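Soluble lytic murein transglycosylase (Pseudomonas aeruginosa, PDB 5OHU) cleaves the glycan strands of bacterial peptidoglycan as a lytic transglycosylase, in both exolytic and endolytic fashion. Local coordinates at residues 128-133 against 161-166; 151-156 against 165-170; 345-350 against 362-367. One frame throughout, in Å; residues are numbered along the deposited sequence.

Contact 1: 128-133 against 161-166. With PO4 (phosphate ion), chain F.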
# COMPACT_ATOMS: atom_id res chain seq x y z
N LEU A 128 -5.90 -16.18 -17.87
CA LEU A 128 -7.18 -16.87 -17.87
C LEU A 128 -8.30 -15.97 -18.40
O LEU A 128 -9.17 -16.41 -19.15
CB LEU A 128 -7.51 -17.37 -16.46
CG LEU A 128 -6.54 -18.33 -15.78
CD1 LEU A 128 -6.94 -18.51 -14.33
CD2 LEU A 128 -6.50 -19.68 -16.50
N ASP A 129 -8.29 -14.69 -18.01
CA ASP A 129 -9.25 -13.74 -18.56
C ASP A 129 -9.20 -13.74 -20.08
O ASP A 129 -10.24 -13.73 -20.74
CB ASP A 129 -8.98 -12.33 -18.00
CG ASP A 129 -9.05 -12.28 -16.48
OD1 ASP A 129 -9.52 -13.25 -15.85
OD2 ASP A 129 -8.65 -11.24 -15.91
N CYS A 130 -8.00 -13.79 -20.65
CA CYS A 130 -7.91 -13.79 -22.11
C CYS A 130 -8.41 -15.09 -22.71
O CYS A 130 -9.14 -15.07 -23.71
CB CYS A 130 -6.47 -13.50 -22.52
SG CYS A 130 -6.20 -11.72 -22.29
N LEU A 131 -8.06 -16.23 -22.09
CA LEU A 131 -8.65 -17.50 -22.52
C LEU A 131 -10.16 -17.46 -22.40
O LEU A 131 -10.87 -18.01 -23.25
CB LEU A 131 -8.06 -18.64 -21.70
CG LEU A 131 -6.57 -18.88 -21.98
CD1 LEU A 131 -5.97 -19.86 -20.98
CD2 LEU A 131 -6.42 -19.40 -23.39
N TYR A 132 -10.69 -16.80 -21.37
CA TYR A 132 -12.14 -16.72 -21.22
C TYR A 132 -12.76 -15.88 -22.33
O TYR A 132 -13.82 -16.23 -22.87
CB TYR A 132 -12.52 -16.16 -19.85
CG TYR A 132 -14.00 -16.14 -19.59
CD1 TYR A 132 -14.74 -17.33 -19.57
CD2 TYR A 132 -14.66 -14.94 -19.35
CE1 TYR A 132 -16.11 -17.32 -19.32
CE2 TYR A 132 -16.03 -14.90 -19.09
CZ TYR A 132 -16.75 -16.09 -19.07
OH TYR A 132 -18.10 -16.04 -18.82
N GLY A 133 -12.12 -14.76 -22.69
CA GLY A 133 -12.57 -14.01 -23.85
C GLY A 133 -12.60 -14.85 -25.11
O GLY A 133 -13.55 -14.77 -25.90
N ALA A 161 0.57 -14.00 -23.74
CA ALA A 161 0.39 -14.58 -25.07
C ALA A 161 -1.06 -14.89 -25.39
O ALA A 161 -1.51 -14.66 -26.52
CB ALA A 161 1.23 -15.86 -25.17
N ALA A 162 -1.81 -15.46 -24.44
CA ALA A 162 -3.20 -15.78 -24.75
C ALA A 162 -3.98 -14.52 -25.11
O ALA A 162 -4.94 -14.59 -25.89
CB ALA A 162 -3.87 -16.50 -23.57
N CYS A 163 -3.59 -13.37 -24.56
CA CYS A 163 -4.25 -12.12 -24.92
C CYS A 163 -3.92 -11.73 -26.35
O CYS A 163 -4.79 -11.23 -27.08
CB CYS A 163 -3.87 -11.02 -23.94
SG CYS A 163 -4.23 -11.50 -22.24
N ASP A 164 -2.69 -11.97 -26.78
CA ASP A 164 -2.35 -11.77 -28.18
C ASP A 164 -3.26 -12.58 -29.09
O ASP A 164 -3.72 -12.09 -30.14
CB ASP A 164 -0.89 -12.14 -28.43
CG ASP A 164 -0.25 -11.29 -29.48
OD1 ASP A 164 0.11 -10.14 -29.16
OD2 ASP A 164 -0.13 -11.76 -30.63
N THR A 165 -3.58 -13.81 -28.70
CA THR A 165 -4.51 -14.62 -29.47
C THR A 165 -5.91 -14.00 -29.48
O THR A 165 -6.56 -13.91 -30.53
CB THR A 165 -4.55 -16.03 -28.89
OG1 THR A 165 -3.32 -16.68 -29.18
CG2 THR A 165 -5.71 -16.83 -29.49
N LEU A 166 -6.38 -13.57 -28.31
CA LEU A 166 -7.68 -12.91 -28.22
C LEU A 166 -7.71 -11.65 -29.07
O LEU A 166 -8.65 -11.45 -29.86
CB LEU A 166 -7.97 -12.57 -26.76
CG LEU A 166 -9.29 -11.84 -26.48
CD1 LEU A 166 -10.48 -12.74 -26.81
CD2 LEU A 166 -9.34 -11.40 -25.03
P PO4 F . -20.95 -18.90 -19.37
O1 PO4 F . -19.73 -18.08 -19.73
O2 PO4 F . -20.93 -20.21 -20.13
O3 PO4 F . -22.21 -18.14 -19.72
O4 PO4 F . -20.92 -19.17 -17.88
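Cys130 and Cys163 join helices 126-138 and 161-172 through a disulfide, a covalent cross-link between two helices of the alpha-helical superhelix that makes up most of the Slt ring. Cys130 SG and Cys163 SG lie 2.0 Å apart with a C-S-S-C torsion of 97°, close to the relaxed value for a disulfide. Both sulfurs stand anti to their own carbonyl carbon, and from there they meet in the gap between the helices. The bridge fits where the backbones are nearest: the CA atoms of Cys130 and Cys163 are 4.9 Å apart, and the short axes run roughly parallel at 24°. Packing is tight at the disulfide and on to Leu166 and Gly133, where Leu152 of helix 142-153 packs against both Cys130 and Leu166. Nearer the surface the spacing is ordinary: the methyl of Ala162 meets CG and CD2 of Leu131, with Leu131 CD2 3.9 Å from Ala162 CB. The solvent side is looser: Ala161, Asp164 and Thr165 are exposed and none reaches 128-133. Tyr132 points away from helix 161-172, its ring stacked with Tyr119, and Tyr132 OH donates a 2.8 Å hydrogen bond to O1 of a phosphate ion, probably taken up from the crystallisation liquor. At the C-terminal end of the contact Gly133 has no side chain, and Leu166 lies directly on its backbone, Leu166 CD1 3.4 Å from Gly133 C.

Contact 2: 151-156 against 165-170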
# COMPACT_ATOMS: atom_id res chain seq x y z
N ARG A 151 -11.46 -4.45 -22.75
CA ARG A 151 -11.00 -4.22 -21.39
C ARG A 151 -9.57 -4.73 -21.18
O ARG A 151 -8.75 -4.08 -20.52
CB ARG A 151 -11.95 -4.88 -20.39
CG ARG A 151 -11.56 -4.70 -18.93
CD ARG A 151 -12.45 -5.51 -17.99
NE ARG A 151 -12.30 -6.96 -18.17
CZ ARG A 151 -11.41 -7.72 -17.53
NH1 ARG A 151 -10.56 -7.17 -16.66
NH2 ARG A 151 -11.35 -9.02 -17.76
N LEU A 152 -9.26 -5.91 -21.71
CA LEU A 152 -7.90 -6.40 -21.61
C LEU A 152 -6.97 -5.67 -22.56
O LEU A 152 -5.75 -5.66 -22.33
CB LEU A 152 -7.84 -7.90 -21.87
CG LEU A 152 -8.50 -8.67 -20.73
CD1 LEU A 152 -9.04 -10.02 -21.24
CD2 LEU A 152 -7.50 -8.86 -19.62
N TRP A 153 -7.51 -5.09 -23.63
CA TRP A 153 -6.68 -4.39 -24.60
C TRP A 153 -6.30 -3.01 -24.07
O TRP A 153 -5.17 -2.55 -24.30
CB TRP A 153 -7.42 -4.27 -25.94
CG TRP A 153 -6.75 -3.32 -26.90
CD1 TRP A 153 -7.05 -2.00 -27.11
CD2 TRP A 153 -5.64 -3.62 -27.76
NE1 TRP A 153 -6.21 -1.47 -28.05
CE2 TRP A 153 -5.33 -2.44 -28.47
CE3 TRP A 153 -4.88 -4.78 -28.00
CZ2 TRP A 153 -4.29 -2.36 -29.38
CZ3 TRP A 153 -3.85 -4.71 -28.91
CH2 TRP A 153 -3.56 -3.51 -29.60
N LEU A 154 -7.21 -2.35 -23.34
CA LEU A 154 -6.98 -0.97 -22.90
C LEU A 154 -6.16 -0.97 -21.61
O LEU A 154 -6.62 -0.62 -20.52
CB LEU A 154 -8.31 -0.24 -22.71
CG LEU A 154 -8.83 0.22 -24.07
CD1 LEU A 154 -10.24 0.82 -23.98
CD2 LEU A 154 -7.83 1.18 -24.70
N VAL A 155 -4.90 -1.36 -21.78
CA VAL A 155 -3.96 -1.55 -20.69
C VAL A 155 -2.59 -1.12 -21.19
O VAL A 155 -2.20 -1.46 -22.32
CB VAL A 155 -3.95 -3.02 -20.21
CG1 VAL A 155 -2.84 -3.22 -19.22
CG2 VAL A 155 -5.29 -3.42 -19.54
N GLY A 156 -1.85 -0.40 -20.35
CA GLY A 156 -0.59 0.22 -20.71
C GLY A 156 0.64 -0.64 -20.63
O GLY A 156 1.75 -0.12 -20.80
N THR A 165 -3.58 -13.81 -28.70
CA THR A 165 -4.51 -14.62 -29.47
C THR A 165 -5.91 -14.00 -29.48
O THR A 165 -6.56 -13.91 -30.53
CB THR A 165 -4.55 -16.03 -28.89
OG1 THR A 165 -3.32 -16.68 -29.18
CG2 THR A 165 -5.71 -16.83 -29.49
N LEU A 166 -6.38 -13.57 -28.31
CA LEU A 166 -7.68 -12.91 -28.22
C LEU A 166 -7.71 -11.65 -29.07
O LEU A 166 -8.65 -11.45 -29.86
CB LEU A 166 -7.97 -12.57 -26.76
CG LEU A 166 -9.29 -11.84 -26.48
CD1 LEU A 166 -10.48 -12.74 -26.81
CD2 LEU A 166 -9.34 -11.40 -25.03
N PHE A 167 -6.70 -10.80 -28.92
CA PHE A 167 -6.63 -9.57 -29.71
C PHE A 167 -6.63 -9.89 -31.19
O PHE A 167 -7.31 -9.22 -31.97
CB PHE A 167 -5.38 -8.76 -29.35
CG PHE A 167 -5.30 -8.34 -27.89
CD1 PHE A 167 -6.46 -8.25 -27.11
CD2 PHE A 167 -4.06 -8.04 -27.32
CE1 PHE A 167 -6.38 -7.88 -25.77
CE2 PHE A 167 -3.97 -7.65 -26.01
CZ PHE A 167 -5.14 -7.56 -25.21
N GLY A 168 -5.87 -10.93 -31.59
CA GLY A 168 -5.92 -11.40 -32.96
C GLY A 168 -7.32 -11.77 -33.42
O GLY A 168 -7.74 -11.40 -34.53
N LEU A 169 -8.06 -12.52 -32.60
CA LEU A 169 -9.43 -12.85 -32.98
C LEU A 169 -10.28 -11.59 -33.07
O LEU A 169 -11.08 -11.42 -33.99
CB LEU A 169 -10.05 -13.82 -31.99
CG LEU A 169 -9.39 -15.18 -31.95
CD1 LEU A 169 -9.94 -15.95 -30.75
CD2 LEU A 169 -9.67 -15.92 -33.25
N TRP A 170 -10.09 -10.70 -32.10
CA TRP A 170 -10.84 -9.45 -32.03
C TRP A 170 -10.53 -8.55 -33.22
O TRP A 170 -11.43 -8.00 -33.86
CB TRP A 170 -10.47 -8.80 -30.70
CG TRP A 170 -11.17 -7.59 -30.28
CD1 TRP A 170 -12.51 -7.40 -30.14
CD2 TRP A 170 -10.54 -6.39 -29.82
NE1 TRP A 170 -12.76 -6.14 -29.65
CE2 TRP A 170 -11.56 -5.50 -29.45
CE3 TRP A 170 -9.21 -5.98 -29.71
CZ2 TRP A 170 -11.29 -4.22 -28.98
CZ3 TRP A 170 -8.94 -4.71 -29.24
CH2 TRP A 170 -9.98 -3.84 -28.88
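An aromatic cluster of Trp153, Phe167 and Trp170 lies between the C-terminal end of helix 142-153 and helix 161-172. Trp153 meets Phe167 edge-to-face: its CE3 lies over the centre of the phenyl ring, 3.4 Å from Phe167 CD2, with the planes at 89°. The phenyl rim in turn reaches the backbone, Phe167 CZ standing 3.5 Å from Leu152 O near the ring plane. That carbonyl also accepts a hydrogen bond from Gln159. Trp170 approaches one face of the Trp153 indole off-centre, with its CZ3 3.5 Å from Trp153 CG and the planes inclined at 53°. Trp153 CG is anti to the backbone N (chi1 169°), which sets it next to Trp170 CZ3; the indole NE1 is bonded to Lys180 O, and Arg184 makes a cation-pi contact with the ring. Beside the cluster, Leu152 CD1 touches Leu166 CD2 at 4.0 Å, the two side chains crossing at about a right angle. Just past the helix, Leu154 centres an inverse gamma turn, closed by a weak bond from Val155 N to Trp153 O. The cluster packs two consecutive helices against each other as an alpha-helical hairpin within the superhelix.

Contact 3: 345-350 against 362-367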
# COMPACT_ATOMS: atom_id res chain seq x y z
N TYR A 345 -11.23 16.81 13.27
CA TYR A 345 -10.23 17.59 13.99
C TYR A 345 -10.02 18.94 13.34
O TYR A 345 -10.01 19.97 14.02
CB TYR A 345 -8.90 16.84 14.10
CG TYR A 345 -7.84 17.74 14.71
CD1 TYR A 345 -7.84 18.00 16.09
CD2 TYR A 345 -6.89 18.37 13.91
CE1 TYR A 345 -6.92 18.85 16.66
CE2 TYR A 345 -5.94 19.22 14.46
CZ TYR A 345 -5.97 19.45 15.85
OH TYR A 345 -5.03 20.30 16.41
N TRP A 346 -9.80 18.97 12.02
CA TRP A 346 -9.44 20.24 11.41
C TRP A 346 -10.62 21.21 11.35
O TRP A 346 -10.40 22.42 11.40
CB TRP A 346 -8.81 20.00 10.03
CG TRP A 346 -7.35 19.59 10.20
CD1 TRP A 346 -6.80 18.37 9.93
CD2 TRP A 346 -6.29 20.39 10.75
NE1 TRP A 346 -5.46 18.37 10.25
CE2 TRP A 346 -5.12 19.59 10.76
CE3 TRP A 346 -6.21 21.71 11.23
CZ2 TRP A 346 -3.89 20.07 11.23
CZ3 TRP A 346 -4.98 22.19 11.70
CH2 TRP A 346 -3.84 21.38 11.69
N GLN A 347 -11.86 20.71 11.34
CA GLN A 347 -12.98 21.63 11.47
C GLN A 347 -12.94 22.37 12.80
O GLN A 347 -13.05 23.61 12.85
CB GLN A 347 -14.31 20.89 11.31
CG GLN A 347 -15.48 21.81 11.61
CD GLN A 347 -16.81 21.20 11.19
OE1 GLN A 347 -17.63 20.87 12.03
NE2 GLN A 347 -17.01 21.04 9.89
N ALA A 348 -12.78 21.63 13.90
CA ALA A 348 -12.66 22.26 15.22
C ALA A 348 -11.44 23.18 15.28
O ALA A 348 -11.53 24.30 15.79
CB ALA A 348 -12.57 21.18 16.30
N ARG A 349 -10.30 22.73 14.75
CA ARG A 349 -9.05 23.48 14.93
C ARG A 349 -9.00 24.72 14.05
O ARG A 349 -8.53 25.78 14.50
CB ARG A 349 -7.84 22.57 14.67
CG ARG A 349 -6.46 23.30 14.69
CD ARG A 349 -6.13 23.67 16.15
NE ARG A 349 -4.89 24.43 16.26
CZ ARG A 349 -4.57 25.25 17.27
NH1 ARG A 349 -5.40 25.44 18.28
NH2 ARG A 349 -3.41 25.89 17.26
N SER A 350 -9.49 24.64 12.81
CA SER A 350 -9.54 25.85 11.99
C SER A 350 -10.52 26.86 12.57
O SER A 350 -10.26 28.07 12.51
CB SER A 350 -9.87 25.51 10.53
OG SER A 350 -11.16 24.92 10.40
N ILE A 362 -14.89 23.78 21.57
CA ILE A 362 -14.91 22.82 22.68
C ILE A 362 -15.77 21.60 22.36
O ILE A 362 -15.30 20.46 22.39
CB ILE A 362 -15.39 23.51 23.96
CG1 ILE A 362 -14.37 24.53 24.45
CG2 ILE A 362 -15.70 22.46 25.04
CD1 ILE A 362 -14.91 25.39 25.57
N ALA A 363 -17.05 21.84 22.06
CA ALA A 363 -17.95 20.73 21.75
C ALA A 363 -17.46 19.93 20.55
O ALA A 363 -17.61 18.71 20.50
CB ALA A 363 -19.37 21.24 21.50
N LEU A 364 -16.88 20.61 19.56
CA LEU A 364 -16.37 19.89 18.39
C LEU A 364 -15.24 18.94 18.79
O LEU A 364 -15.24 17.76 18.40
CB LEU A 364 -15.91 20.89 17.33
CG LEU A 364 -17.03 21.79 16.76
CD1 LEU A 364 -16.47 22.85 15.83
CD2 LEU A 364 -18.13 20.97 16.05
N TYR A 365 -14.29 19.41 19.60
CA TYR A 365 -13.21 18.54 20.05
C TYR A 365 -13.73 17.38 20.88
O TYR A 365 -13.18 16.27 20.82
CB TYR A 365 -12.20 19.34 20.88
CG TYR A 365 -11.25 20.24 20.10
CD1 TYR A 365 -10.55 19.78 18.99
CD2 TYR A 365 -11.07 21.57 20.49
CE1 TYR A 365 -9.69 20.62 18.29
CE2 TYR A 365 -10.21 22.41 19.81
CZ TYR A 365 -9.52 21.94 18.71
OH TYR A 365 -8.68 22.79 18.06
N GLN A 366 -14.79 17.61 21.66
CA GLN A 366 -15.27 16.57 22.57
C GLN A 366 -15.82 15.37 21.81
O GLN A 366 -15.67 14.23 22.26
CB GLN A 366 -16.31 17.16 23.52
CG GLN A 366 -15.68 18.01 24.60
CD GLN A 366 -16.71 18.77 25.41
OE1 GLN A 366 -17.79 19.11 24.92
NE2 GLN A 366 -16.37 19.05 26.66
N LYS A 367 -16.45 15.60 20.66
CA LYS A 367 -16.84 14.49 19.80
C LYS A 367 -15.67 13.61 19.42
O LYS A 367 -15.86 12.44 19.08
CB LYS A 367 -17.49 15.01 18.52
CG LYS A 367 -18.57 16.05 18.72
CD LYS A 367 -18.70 16.95 17.50
CE LYS A 367 -19.14 16.18 16.26
NZ LYS A 367 -19.82 17.09 15.29
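Ala348 CB sits over one face of the Tyr365 ring, a CH-pi contact in which the methyl carbon is 3.8 Å from the ring centroid and 22° off the normal. It lies toward the rim, nearest CE1 and CD1. The same methyl, Ala348 CB, also meets Leu364 CB at 3.5 Å, which places this small side chain against two consecutive residues of 362-367. The branches of Leu364 reach further over 345-350: CD1 approaches Ala348 CA, and CD2 lies 4.1 Å from Gln347 OE1. Tyr345 meets the Tyr365 ring obliquely, its CE1 3.7 Å from Tyr365 CE1, the planes at 40°. The phenol oxygen reaches past Ala348 to Arg349, where Tyr365 OH lies 3.2 Å from Arg349 CA and close to CD. The axes of the two short segments approach to 8.8 Å and run nearly antiparallel, at 159°, the layout of a helical hairpin in this superhelical protein: after helix 341-354 the chain turns and runs back as helix 360-368. The Arg349 chain bends at chi2, which brings CD beside the phenol oxygen. Further out, Tyr365 OH is hydrogen-bonded to Gln352 OE1, which also takes a weak bond from Arg349 NH1. Tyr345 OH bonds Asp596 OD2 and Arg382 NE, linking the hairpin to helices 595-600 and 374-383, and Gln347 NE2 bonds Thr330 OG1. On the side of helix 341-354 turned from the hairpin partner, Trp346 O accepts from both Ser350 N and Ser350 OG, which reach it from opposite faces of the carbonyl plane; the OG bond is 2.8 Å long.

In the fold
From the N terminus, helix 126-138 leads into helix 142-153, and the chain then reaches helix 161-172. Contact 1 closes 27 intervening residues; contact 2 closes a shorter loop of eight residues, 157-164, that overlaps the end of it, and both finish on helix 161-172. Leu166 takes part in both, and they touch where Cys130 SG meets Leu152 CD1 at 3.5 Å, so three successive helices pack as one unit. Contact 3 follows in series, closing 11 residues between its segments on helices 341-354 and 360-368. It lies on the opposite side of the chain's centre, its centre about 54 Å from that of contact 1, and neighbours helix 595-600 of the C-terminal region.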